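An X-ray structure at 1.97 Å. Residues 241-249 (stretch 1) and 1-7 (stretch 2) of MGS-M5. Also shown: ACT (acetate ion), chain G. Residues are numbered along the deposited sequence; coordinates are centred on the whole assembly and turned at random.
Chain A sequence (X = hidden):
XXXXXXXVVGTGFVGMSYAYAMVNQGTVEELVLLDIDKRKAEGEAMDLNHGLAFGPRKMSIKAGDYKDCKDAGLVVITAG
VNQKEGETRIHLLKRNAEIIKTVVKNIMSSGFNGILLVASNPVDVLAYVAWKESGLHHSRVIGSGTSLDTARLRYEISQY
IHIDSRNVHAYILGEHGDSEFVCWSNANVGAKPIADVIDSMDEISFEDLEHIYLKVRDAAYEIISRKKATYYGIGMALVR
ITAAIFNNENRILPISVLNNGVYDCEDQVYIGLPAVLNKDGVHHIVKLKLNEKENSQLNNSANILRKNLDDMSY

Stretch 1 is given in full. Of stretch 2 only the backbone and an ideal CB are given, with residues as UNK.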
# COMPACT_ATOMS: atom_id res chain seq x y z
N ILE A 241 -1.73 9.18 13.52
CA ILE A 241 -0.81 9.56 14.61
C ILE A 241 0.17 8.42 14.86
O ILE A 241 1.38 8.62 14.96
CB ILE A 241 -1.57 9.92 15.90
CG1 ILE A 241 -2.39 11.22 15.67
CG2 ILE A 241 -0.61 10.07 17.07
CD1 ILE A 241 -3.58 11.43 16.70
N THR A 242 -0.36 7.21 14.92
CA THR A 242 0.47 6.02 15.14
C THR A 242 1.54 5.87 14.04
O THR A 242 2.71 5.53 14.31
CB THR A 242 -0.43 4.76 15.18
OG1 THR A 242 -1.41 4.94 16.25
CG2 THR A 242 0.41 3.50 15.46
N ALA A 243 1.14 6.09 12.81
CA ALA A 243 2.06 5.90 11.66
C ALA A 243 3.16 6.93 11.69
O ALA A 243 4.33 6.63 11.42
CB ALA A 243 1.28 5.98 10.33
N ALA A 244 2.82 8.16 12.11
CA ALA A 244 3.86 9.21 12.21
C ALA A 244 4.93 8.80 13.20
O ALA A 244 6.14 9.07 13.00
CB ALA A 244 3.25 10.54 12.63
N ILE A 245 4.50 8.17 14.30
CA ILE A 245 5.46 7.71 15.32
C ILE A 245 6.24 6.45 14.87
O ILE A 245 7.47 6.44 14.87
CB ILE A 245 4.74 7.40 16.67
CG1 ILE A 245 4.12 8.70 17.21
CG2 ILE A 245 5.75 6.69 17.65
CD1 ILE A 245 3.05 8.44 18.35
N PHE A 246 5.55 5.39 14.46
CA PHE A 246 6.30 4.17 14.12
C PHE A 246 7.13 4.31 12.83
O PHE A 246 8.14 3.65 12.66
CB PHE A 246 5.35 2.97 14.01
CG PHE A 246 4.95 2.46 15.38
CD1 PHE A 246 3.90 3.04 16.06
CD2 PHE A 246 5.71 1.49 16.01
CE1 PHE A 246 3.55 2.59 17.40
CE2 PHE A 246 5.38 1.02 17.32
CZ PHE A 246 4.32 1.59 18.01
N ASN A 247 6.70 5.17 11.92
CA ASN A 247 7.50 5.41 10.69
C ASN A 247 8.49 6.56 10.88
O ASN A 247 9.19 6.96 9.93
CB ASN A 247 6.59 5.69 9.49
CG ASN A 247 5.78 4.46 9.11
OD1 ASN A 247 6.33 3.37 9.00
ND2 ASN A 247 4.53 4.62 8.94
N ASN A 248 8.54 7.07 12.11
CA ASN A 248 9.54 8.08 12.48
C ASN A 248 9.54 9.29 11.51
O ASN A 248 10.60 9.69 10.97
CB ASN A 248 10.95 7.44 12.48
CG ASN A 248 11.99 8.33 13.11
OD1 ASN A 248 11.64 9.13 13.98
ND2 ASN A 248 13.31 8.17 12.71
N GLU A 249 8.36 9.85 11.27
CA GLU A 249 8.17 10.71 10.08
C GLU A 249 8.61 12.15 10.30
O GLU A 249 8.93 12.80 9.34
CB GLU A 249 6.68 10.70 9.65
CG GLU A 249 6.26 9.38 9.04
CD GLU A 249 4.81 9.38 8.59
OE1 GLU A 249 4.01 10.26 9.03
OE2 GLU A 249 4.47 8.45 7.83
N UNK A 1 17.11 1.32 16.81
CA UNK A 1 16.15 0.32 17.26
C UNK A 1 14.72 0.82 17.10
O UNK A 1 14.43 2.01 17.23
CB UNK A 1 16.42 -0.05 18.72
N UNK A 2 13.83 -0.10 16.79
CA UNK A 2 12.50 0.28 16.45
C UNK A 2 11.56 -0.70 17.17
O UNK A 2 11.95 -1.80 17.59
CB UNK A 2 12.29 0.28 14.93
N UNK A 3 10.35 -0.25 17.39
CA UNK A 3 9.39 -1.04 18.11
C UNK A 3 8.31 -1.31 17.09
O UNK A 3 8.24 -0.53 16.14
CB UNK A 3 8.87 -0.35 19.37
N UNK A 4 7.53 -2.39 17.19
CA UNK A 4 6.32 -2.45 16.36
C UNK A 4 5.14 -3.11 17.09
O UNK A 4 4.47 -3.96 16.56
CB UNK A 4 6.62 -3.21 15.07
N UNK A 5 4.87 -2.62 18.30
CA UNK A 5 3.78 -3.15 19.12
C UNK A 5 2.92 -2.06 19.72
O UNK A 5 3.44 -1.14 20.38
CB UNK A 5 4.34 -4.03 20.24
N UNK A 6 1.62 -2.18 19.52
CA UNK A 6 0.67 -1.24 20.08
C UNK A 6 -0.29 -1.99 21.00
O UNK A 6 -0.73 -3.09 20.68
CB UNK A 6 -0.09 -0.51 18.97
N UNK A 7 -0.59 -1.40 22.16
CA UNK A 7 -1.63 -1.94 23.02
C UNK A 7 -2.83 -0.98 22.97
O UNK A 7 -2.66 0.26 23.05
CB UNK A 7 -1.12 -2.13 24.45
C ACT G . 6.40 -0.37 10.86
O ACT G . 6.03 -0.70 9.70
OXT ACT G . 6.50 -1.28 11.73
CH3 ACT G . 6.69 1.06 11.18

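Position 1 opens the chain. Its ideal CB has nothing of stretch 1 within 5.5 Å, so stretch 1 sets no demand and almost any side chain would fit. The residue is Met1, the usual start of a protein chain. It is poorly ordered and does not touch stretch 1.

Position 2 has an extended backbone, with phi/psi of -136/156°. CA-to-CB points sideways, and the ideal CB again has no neighbour in stretch 1. A short side chain would stop short of the helix end. A long one could approach Asn248, whose amide end lies on that side; Lys or Arg could come close, while Gln and Met would reach only the margin of contact. The residue is Arg2. Its end comes nearer than its CB, and NH2 lies 3.6 Å from Asn248 ND2. This is packing between two nitrogen groups, and both atoms find hydrogen-bond partners elsewhere in the structure. Arg2 NH1 also donates to Met1 O at 3.0 Å, which ties the side chain back to the backbone of the residue before it.

Position 3 is extended and its CB points sideways. The ideal CB is 4.3 Å from Phe246 CE2, so the side chain starts beside the ring. The backbone is closer still: O of this residue lies 3.2 Å from Phe246 CD2, at the ring edge and near its plane. Small or medium side chains would suit, polar or apolar, since the ring offers no strong hydrogen-bonding group. The residue is Asn3. With chi1 t, its OD1 approaches Phe246 CE2 at 3.8 Å. The same OD1 accepts a hydrogen bond from the backbone N of position 5 at 2.8 Å, bridging the residue between. A water lies 2.5 Å from Asn3 O and 3.5 Å from Phe246 O, where any bond is weak; it has more acceptors in reach than protons, so it cannot serve them all at once.

Position 4 has phi/psi of -143/52°, a break from the extended run. CA lies 3.7 Å from Phe246 CE2, so the backbone itself packs against the ring. CB points sideways, 4.9 Å from Phe246 CD2 in its ideal place. The acetate nearby could accept a hydrogen bond; Ser and Thr could donate one, while Ala would pack without bonding. The acetate probably comes from the crystallisation liquor, so it explains the contact in this crystal and not the choice of residue. The residue is Ser4, and OG donates to ACT OXT at 2.9 Å.

Position 5 begins the strand. CB points away from stretch 1, so many side chains would do, including long polar ones. Only the backbone comes near, with O 3.7 Å from Phe246 CZ. The residue is Lys5, fully extended with all four chi angles t.

Position 6 points toward the helix. Its ideal CB is 5.0 Å from Phe246 CZ and 5.4 Å from Thr242 CG2, an apolar setting that suits Val, Ile or Leu. The residue is Val6. Its CG2 lies 3.6 Å from Phe246 CE1 and 4.1 Å from Thr242 CG2.

Position 7 is out of reach of stretch 1. Its strand angles are compatible with a beta-branched residue, among others. It is Val7.

Stretch 2 1-7: MRNSKVV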
# COMPACT_ATOMS: atom_id res chain seq x y z
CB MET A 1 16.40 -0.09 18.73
CG MET A 1 17.49 -1.17 18.91
SD MET A 1 17.13 -2.85 18.30
CE MET A 1 17.45 -2.77 16.53
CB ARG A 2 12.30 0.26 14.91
CG ARG A 2 13.14 1.32 14.18
CD ARG A 2 12.57 2.77 14.30
NE ARG A 2 13.31 3.70 13.45
CZ ARG A 2 14.48 4.24 13.79
NH1 ARG A 2 14.99 3.99 14.99
NH2 ARG A 2 15.14 5.05 12.96
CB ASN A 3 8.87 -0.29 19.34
CG ASN A 3 7.99 -1.14 20.18
OD1 ASN A 3 6.85 -1.34 19.85
ND2 ASN A 3 8.53 -1.67 21.27
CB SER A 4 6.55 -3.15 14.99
OG SER A 4 5.48 -2.83 14.02
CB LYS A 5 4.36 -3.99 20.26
CG LYS A 5 3.29 -4.69 21.10
CD LYS A 5 4.08 -5.52 22.11
CE LYS A 5 3.15 -6.12 23.15
NZ LYS A 5 3.93 -7.01 24.12
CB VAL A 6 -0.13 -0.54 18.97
CG1 VAL A 6 -1.29 0.29 19.59
CG2 VAL A 6 0.81 0.35 18.11
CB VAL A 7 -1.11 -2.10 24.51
CG1 VAL A 7 -2.29 -2.54 25.44
CG2 VAL A 7 0.07 -3.08 24.56
O HOH W 1 8.90 0.57 14.03
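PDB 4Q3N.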